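PDB 6FN6: fatty acid synthase 1, isoform A from Drosophila melanogaster, which carries the dehydratase, enoyl reductase and ketoreductase parts of a synthase that probably builds long-chain saturated fatty acids from acetyl-CoA and malonyl-CoA with NADPH. Local coordinates for residues Asp156-Thr161 / Met968-Gln973; Asn186-Tyr191 / Thr962-Leu967. One frame throughout, in Å; residues are numbered along the deposited sequence.

Interaction 1 (Asp156-Thr161 / Met968-Gln973); sequences DTVAST and MIRRWQ
The turn of a beta hairpin, joining strands 152-155 and 161-164 in the predicted C-terminal hotdog fold of the dehydratase, meets a ketoreductase helix where Thr157 and Val158 receive Arg970. The long side chain of Arg970 leaves helix 963-974 with CG anti to the backbone N (chi1 -175°) and runs extended until it bends at chi3, which turns the guanidinium onto the hairpin. Arg970 NE donates to Thr157 OG1 at 2.7 Å, and the hydroxyl sits at the guanidinium edge, 25° out of its plane. Arg970 NH2 adds a weak bond to the carbonyl Thr157 O at 3.1 Å, so two neighbouring donors of one arginine grip the hydroxyl and the carbonyl of a single threonine. Val158 lays its CG1 over the centre of one guanidinium face, 3.9 Å from Arg970 CZ; a branched hydrocarbon suits this face, because the N-H groups of the cation point outward in its plane. The remaining nitrogen, Arg970 NH1, makes a salt bridge with Glu974 one helical turn further on, which helps fix the rotation of the flat group. Behind the contact, Asp156 braces the turn: its OD1 accepts Ser160 N at 2.7 Å on the syn lone pair and Thr161 N at 3.2 Å from above the carboxylate plane. Ala159 N returns to Asp156 O at 2.9 Å, closing the type I beta turn that presents Thr157 and Val158. A type I turn at the tip of a beta hairpin, pinned by an aspartate, here packs against a helix of the Rossmann-type ketoreductase, at one contact between two catalytic domains of the synthase.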
loop_
_atom_site.group_PDB
_atom_site.type_symbol
_atom_site.label_atom_id
_atom_site.label_comp_id
_atom_site.label_asym_id
_atom_site.label_seq_id
_atom_site.Cartn_x
_atom_site.Cartn_y
_atom_site.Cartn_z
ATOM N N ASP A 156 -10.718 37.349 4.629
ATOM C CA ASP A 156 -10.123 38.186 3.599
ATOM C C ASP A 156 -10.477 37.620 2.224
ATOM O O ASP A 156 -10.981 36.501 2.113
ATOM C CB ASP A 156 -8.606 38.292 3.789
ATOM C CG ASP A 156 -7.894 36.964 3.625
ATOM O OD1 ASP A 156 -8.553 35.906 3.713
ATOM O OD2 ASP A 156 -6.662 36.982 3.420
ATOM N N THR A 157 -10.224 38.401 1.182
ATOM C CA THR A 157 -10.703 38.074 -0.156
ATOM C C THR A 157 -10.197 36.719 -0.663
ATOM O O THR A 157 -10.861 36.076 -1.473
ATOM C CB THR A 157 -10.310 39.169 -1.175
ATOM O OG1 THR A 157 -10.712 38.771 -2.491
ATOM C CG2 THR A 157 -8.814 39.419 -1.161
ATOM N N VAL A 158 -9.029 36.287 -0.196
ATOM C CA VAL A 158 -8.469 35.007 -0.634
ATOM C C VAL A 158 -8.625 33.922 0.427
ATOM O O VAL A 158 -8.208 32.781 0.217
ATOM C CB VAL A 158 -6.983 35.149 -1.018
ATOM C CG1 VAL A 158 -6.832 36.058 -2.231
ATOM C CG2 VAL A 158 -6.160 35.665 0.165
ATOM N N ALA A 159 -9.239 34.269 1.555
ATOM C CA ALA A 159 -9.445 33.314 2.640
ATOM C C ALA A 159 -8.117 32.725 3.119
ATOM O O ALA A 159 -7.972 31.510 3.247
ATOM C CB ALA A 159 -10.387 32.204 2.198
ATOM N N SER A 160 -7.148 33.599 3.372
ATOM C CA SER A 160 -5.882 33.191 3.964
ATOM C C SER A 160 -5.944 33.420 5.468
ATOM O O SER A 160 -5.320 32.700 6.247
ATOM C CB SER A 160 -4.717 33.964 3.347
ATOM O OG SER A 160 -4.813 35.346 3.635
ATOM N N THR A 161 -6.701 34.436 5.865
ATOM C CA THR A 161 -6.951 34.714 7.272
ATOM C C THR A 161 -8.420 35.082 7.459
ATOM O O THR A 161 -9.095 35.468 6.504
ATOM C CB THR A 161 -6.050 35.845 7.803
ATOM O OG1 THR A 161 -6.245 35.990 9.215
ATOM C CG2 THR A 161 -6.365 37.161 7.110
ATOM N N MET A 968 -15.951 39.268 -6.875
ATOM C CA MET A 968 -16.291 38.996 -8.266
ATOM C C MET A 968 -15.413 39.812 -9.212
ATOM O O MET A 968 -14.991 39.322 -10.262
ATOM C CB MET A 968 -17.768 39.298 -8.520
ATOM C CG MET A 968 -18.726 38.338 -7.819
ATOM S SD MET A 968 -18.411 36.593 -8.171
ATOM C CE MET A 968 -18.507 36.572 -9.961
ATOM N N ILE A 969 -15.144 41.057 -8.841
ATOM C CA ILE A 969 -14.315 41.926 -9.663
ATOM C C ILE A 969 -12.905 41.349 -9.709
ATOM O O ILE A 969 -12.281 41.301 -10.769
ATOM C CB ILE A 969 -14.330 43.380 -9.132
ATOM C CG1 ILE A 969 -15.744 43.961 -9.237
ATOM C CG2 ILE A 969 -13.335 44.255 -9.898
ATOM C CD1 ILE A 969 -15.940 45.264 -8.492
ATOM N N ARG A 970 -12.407 40.913 -8.556
ATOM C CA ARG A 970 -11.081 40.312 -8.480
ATOM C C ARG A 970 -11.010 39.076 -9.373
ATOM O O ARG A 970 -10.045 38.883 -10.110
ATOM C CB ARG A 970 -10.729 39.942 -7.036
ATOM C CG ARG A 970 -9.307 39.423 -6.883
ATOM C CD ARG A 970 -8.932 39.160 -5.435
ATOM N NE ARG A 970 -9.682 38.047 -4.858
ATOM C CZ ARG A 970 -9.427 36.765 -5.103
ATOM N NH1 ARG A 970 -8.457 36.424 -5.940
ATOM N NH2 ARG A 970 -10.159 35.821 -4.526
ATOM N N ARG A 971 -12.045 38.243 -9.306
ATOM C CA ARG A 971 -12.093 37.027 -10.104
ATOM C C ARG A 971 -12.140 37.336 -11.601
ATOM O O ARG A 971 -11.485 36.662 -12.398
ATOM C CB ARG A 971 -13.303 36.181 -9.702
ATOM C CG ARG A 971 -13.181 35.547 -8.323
ATOM C CD ARG A 971 -14.402 34.709 -7.981
ATOM N NE ARG A 971 -14.191 33.894 -6.785
ATOM C CZ ARG A 971 -15.167 33.355 -6.060
ATOM N NH1 ARG A 971 -16.437 33.539 -6.398
ATOM N NH2 ARG A 971 -14.874 32.629 -4.990
ATOM N N TRP A 972 -12.893 38.366 -11.980
ATOM C CA TRP A 972 -12.999 38.749 -13.386
ATOM C C TRP A 972 -11.684 39.335 -13.884
ATOM O O TRP A 972 -11.269 39.084 -15.016
ATOM C CB TRP A 972 -14.133 39.754 -13.593
ATOM C CG TRP A 972 -15.494 39.198 -13.305
ATOM C CD1 TRP A 972 -15.906 37.908 -13.465
ATOM C CD2 TRP A 972 -16.619 39.917 -12.792
ATOM N NE1 TRP A 972 -17.219 37.779 -13.087
ATOM C CE2 TRP A 972 -17.680 39.000 -12.669
ATOM C CE3 TRP A 972 -16.833 41.248 -12.425
ATOM C CZ2 TRP A 972 -18.936 39.371 -12.196
ATOM C CZ3 TRP A 972 -18.078 41.613 -11.958
ATOM C CH2 TRP A 972 -19.113 40.679 -11.847
ATOM N N GLN A 973 -11.031 40.122 -13.037
ATOM C CA GLN A 973 -9.780 40.765 -13.415
ATOM C C GLN A 973 -8.667 39.732 -13.532
ATOM O O GLN A 973 -7.796 39.838 -14.397
ATOM C CB GLN A 973 -9.407 41.847 -12.402
ATOM C CG GLN A 973 -10.247 43.106 -12.533
ATOM C CD GLN A 973 -9.914 44.149 -11.487
ATOM O OE1 GLN A 973 -9.558 43.819 -10.356
ATOM N NE2 GLN A 973 -10.031 45.418 -11.860
#

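Interaction 2 (Asn186-Tyr191 / Thr962-Leu967); sequences NLRELY and TGYQGL
An inverse gamma turn centred on Arg188, in the loop between helix 170-183 and strand 191-201, faces the first turn of helix 963-974, which carries Tyr964. The Arg188 chain bends at chi3 and sends its NH2 to the phenol oxygen, donating to Tyr964 OH at 3.2 Å. The bond is bent (143° at the hydrogen), with the hydroxyl 18° out of the guanidinium plane. The two side chains cross at about a right angle with their flat groups 53° apart, and Arg188 NH2 approaches the edge of the ring, 4.0 Å from Tyr964 CE1; this is a polar contact at the hydroxyl end and not a stack on the ring face. Tyrosine suits the place because its rigid ring spans the gap from the helix while its hydroxyl has two partners, Arg188 and Glu939 of helix 935-946. Arg188 NH2 is itself shared, making a salt bridge with Glu137 of helix 131-141. The helix start beneath the tyrosine is a capping box: Thr962, the N-cap, accepts Gln965 N on its OG1 at 3.1 Å, and Gln965 OE1 takes Thr962 N in return at 3.1 Å. This box ties up backbone N-H groups at the start of the ketoreductase helix that meets the dehydratase. A phenylalanine in place of Tyr964 would probably leave Arg188 NH2 without this acceptor and Glu939 without its phenol partner. The Tyr964 side chain also packs on Leu140 of helix 131-141 and Leu938 of helix 935-946.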
loop_
_atom_site.group_PDB
_atom_site.type_symbol
_atom_site.label_atom_id
_atom_site.label_comp_id
_atom_site.label_asym_id
_atom_site.label_seq_id
_atom_site.Cartn_x
_atom_site.Cartn_y
_atom_site.Cartn_z
ATOM N N ASN A 186 -10.670 27.704 -5.850
ATOM C CA ASN A 186 -10.999 28.570 -6.976
ATOM C C ASN A 186 -12.289 28.134 -7.668
ATOM O O ASN A 186 -13.122 28.966 -8.023
ATOM C CB ASN A 186 -9.845 28.586 -7.978
ATOM C CG ASN A 186 -9.953 29.725 -8.970
ATOM O OD1 ASN A 186 -11.032 30.275 -9.189
ATOM N ND2 ASN A 186 -8.826 30.095 -9.569
ATOM N N LEU A 187 -12.446 26.829 -7.865
ATOM C CA LEU A 187 -13.638 26.300 -8.516
ATOM C C LEU A 187 -14.853 26.475 -7.606
ATOM O O LEU A 187 -14.850 26.037 -6.457
ATOM C CB LEU A 187 -13.441 24.826 -8.876
ATOM C CG LEU A 187 -14.525 24.163 -9.731
ATOM C CD1 LEU A 187 -14.609 24.800 -11.111
ATOM C CD2 LEU A 187 -14.267 22.669 -9.847
ATOM N N ARG A 188 -15.891 27.115 -8.134
ATOM C CA ARG A 188 -17.088 27.423 -7.358
ATOM C C ARG A 188 -18.114 26.304 -7.445
ATOM O O ARG A 188 -19.211 26.499 -7.965
ATOM C CB ARG A 188 -17.711 28.731 -7.841
ATOM C CG ARG A 188 -16.738 29.894 -7.926
ATOM C CD ARG A 188 -17.421 31.125 -8.498
ATOM N NE ARG A 188 -18.380 31.715 -7.568
ATOM C CZ ARG A 188 -19.271 32.644 -7.902
ATOM N NH1 ARG A 188 -19.332 33.089 -9.150
ATOM N NH2 ARG A 188 -20.106 33.125 -6.991
ATOM N N GLU A 189 -17.752 25.135 -6.931
ATOM C CA GLU A 189 -18.639 23.980 -6.951
ATOM C C GLU A 189 -18.735 23.369 -5.558
ATOM O O GLU A 189 -18.047 23.802 -4.634
ATOM C CB GLU A 189 -18.134 22.944 -7.955
ATOM C CG GLU A 189 -18.228 23.372 -9.413
ATOM C CD GLU A 189 -19.650 23.638 -9.862
ATOM O OE1 GLU A 189 -19.831 24.405 -10.832
ATOM O OE2 GLU A 189 -20.586 23.074 -9.253
ATOM N N LEU A 190 -19.590 22.363 -5.411
ATOM C CA LEU A 190 -19.819 21.745 -4.111
ATOM C C LEU A 190 -18.721 20.733 -3.786
ATOM O O LEU A 190 -18.536 19.750 -4.503
ATOM C CB LEU A 190 -21.194 21.073 -4.070
ATOM C CG LEU A 190 -21.608 20.453 -2.734
ATOM C CD1 LEU A 190 -21.698 21.509 -1.645
ATOM C CD2 LEU A 190 -22.933 19.718 -2.872
ATOM N N TYR A 191 -17.995 20.995 -2.701
ATOM C CA TYR A 191 -16.963 20.091 -2.203
ATOM C C TYR A 191 -17.350 19.536 -0.839
ATOM O O TYR A 191 -17.847 20.272 0.016
ATOM C CB TYR A 191 -15.620 20.811 -2.076
ATOM C CG TYR A 191 -14.854 20.993 -3.365
ATOM C CD1 TYR A 191 -14.101 19.957 -3.899
ATOM C CD2 TYR A 191 -14.866 22.209 -4.037
ATOM C CE1 TYR A 191 -13.388 20.121 -5.071
ATOM C CE2 TYR A 191 -14.157 22.383 -5.210
ATOM C CZ TYR A 191 -13.418 21.336 -5.722
ATOM O OH TYR A 191 -12.711 21.503 -6.892
ATOM N N THR A 962 -19.878 45.799 -0.913
ATOM C CA THR A 962 -19.757 44.484 -0.294
ATOM C C THR A 962 -18.484 43.762 -0.726
ATOM O O THR A 962 -17.975 43.979 -1.828
ATOM C CB THR A 962 -20.971 43.588 -0.634
ATOM O OG1 THR A 962 -20.881 43.147 -1.996
ATOM C CG2 THR A 962 -22.279 44.340 -0.428
ATOM N N GLY A 963 -17.975 42.909 0.159
ATOM C CA GLY A 963 -16.822 42.079 -0.138
ATOM C C GLY A 963 -17.085 41.168 -1.322
ATOM O O GLY A 963 -16.196 40.904 -2.131
ATOM N N TYR A 964 -18.311 40.667 -1.416
ATOM C CA TYR A 964 -18.697 39.820 -2.535
ATOM C C TYR A 964 -18.480 40.533 -3.873
ATOM O O TYR A 964 -18.010 39.927 -4.839
ATOM C CB TYR A 964 -20.158 39.391 -2.408
ATOM C CG TYR A 964 -20.586 38.455 -3.507
ATOM C CD1 TYR A 964 -20.189 37.123 -3.504
ATOM C CD2 TYR A 964 -21.365 38.904 -4.565
ATOM C CE1 TYR A 964 -20.570 36.264 -4.509
ATOM C CE2 TYR A 964 -21.749 38.048 -5.578
ATOM C CZ TYR A 964 -21.348 36.729 -5.544
ATOM O OH TYR A 964 -21.726 35.869 -6.546
ATOM N N GLN A 965 -18.845 41.811 -3.932
ATOM C CA GLN A 965 -18.614 42.626 -5.120
ATOM C C GLN A 965 -17.132 42.633 -5.465
ATOM O O GLN A 965 -16.744 42.310 -6.585
ATOM C CB GLN A 965 -19.114 44.056 -4.906
ATOM C CG GLN A 965 -20.616 44.227 -5.068
ATOM C CD GLN A 965 -21.129 45.497 -4.418
ATOM O OE1 GLN A 965 -20.352 46.327 -3.945
ATOM N NE2 GLN A 965 -22.446 45.659 -4.399
ATOM N N GLY A 966 -16.310 43.027 -4.497
ATOM C CA GLY A 966 -14.873 43.052 -4.685
ATOM C C GLY A 966 -14.334 41.694 -5.101
ATOM O O GLY A 966 -13.389 41.606 -5.887
ATOM N N LEU A 967 -14.940 40.635 -4.571
ATOM C CA LEU A 967 -14.543 39.272 -4.902
ATOM C C LEU A 967 -14.750 38.984 -6.385
ATOM O O LEU A 967 -13.841 38.514 -7.070
ATOM C CB LEU A 967 -15.331 38.265 -4.058
ATOM C CG LEU A 967 -15.125 36.778 -4.373
ATOM C CD1 LEU A 967 -13.657 36.391 -4.261
ATOM C CD2 LEU A 967 -15.981 35.914 -3.456
#

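How the interactions relate
Both contacts hold helix 963-974 of the ketoreductase to the dehydratase, at partly buried places about 7 Å apart between centres. Interaction 2 uses the first turn of the helix, interaction 1 the turns that follow; the first contact is the larger, burying 124 Å² against 60 Å². The arginine changes sides: the helix supplies it in interaction 1, to a hydroxyl, a carbonyl and a valine, whereas the dehydratase loop supplies it in interaction 2, to a phenol. The guanidinium groups of Arg971 and Arg188 lie close together, both in salt bridges with Glu137, whose carboxylate probably offsets their charges. Van der Waals packing also joins them: Leu967 CD1 lies 4.0 Å from Thr157 O.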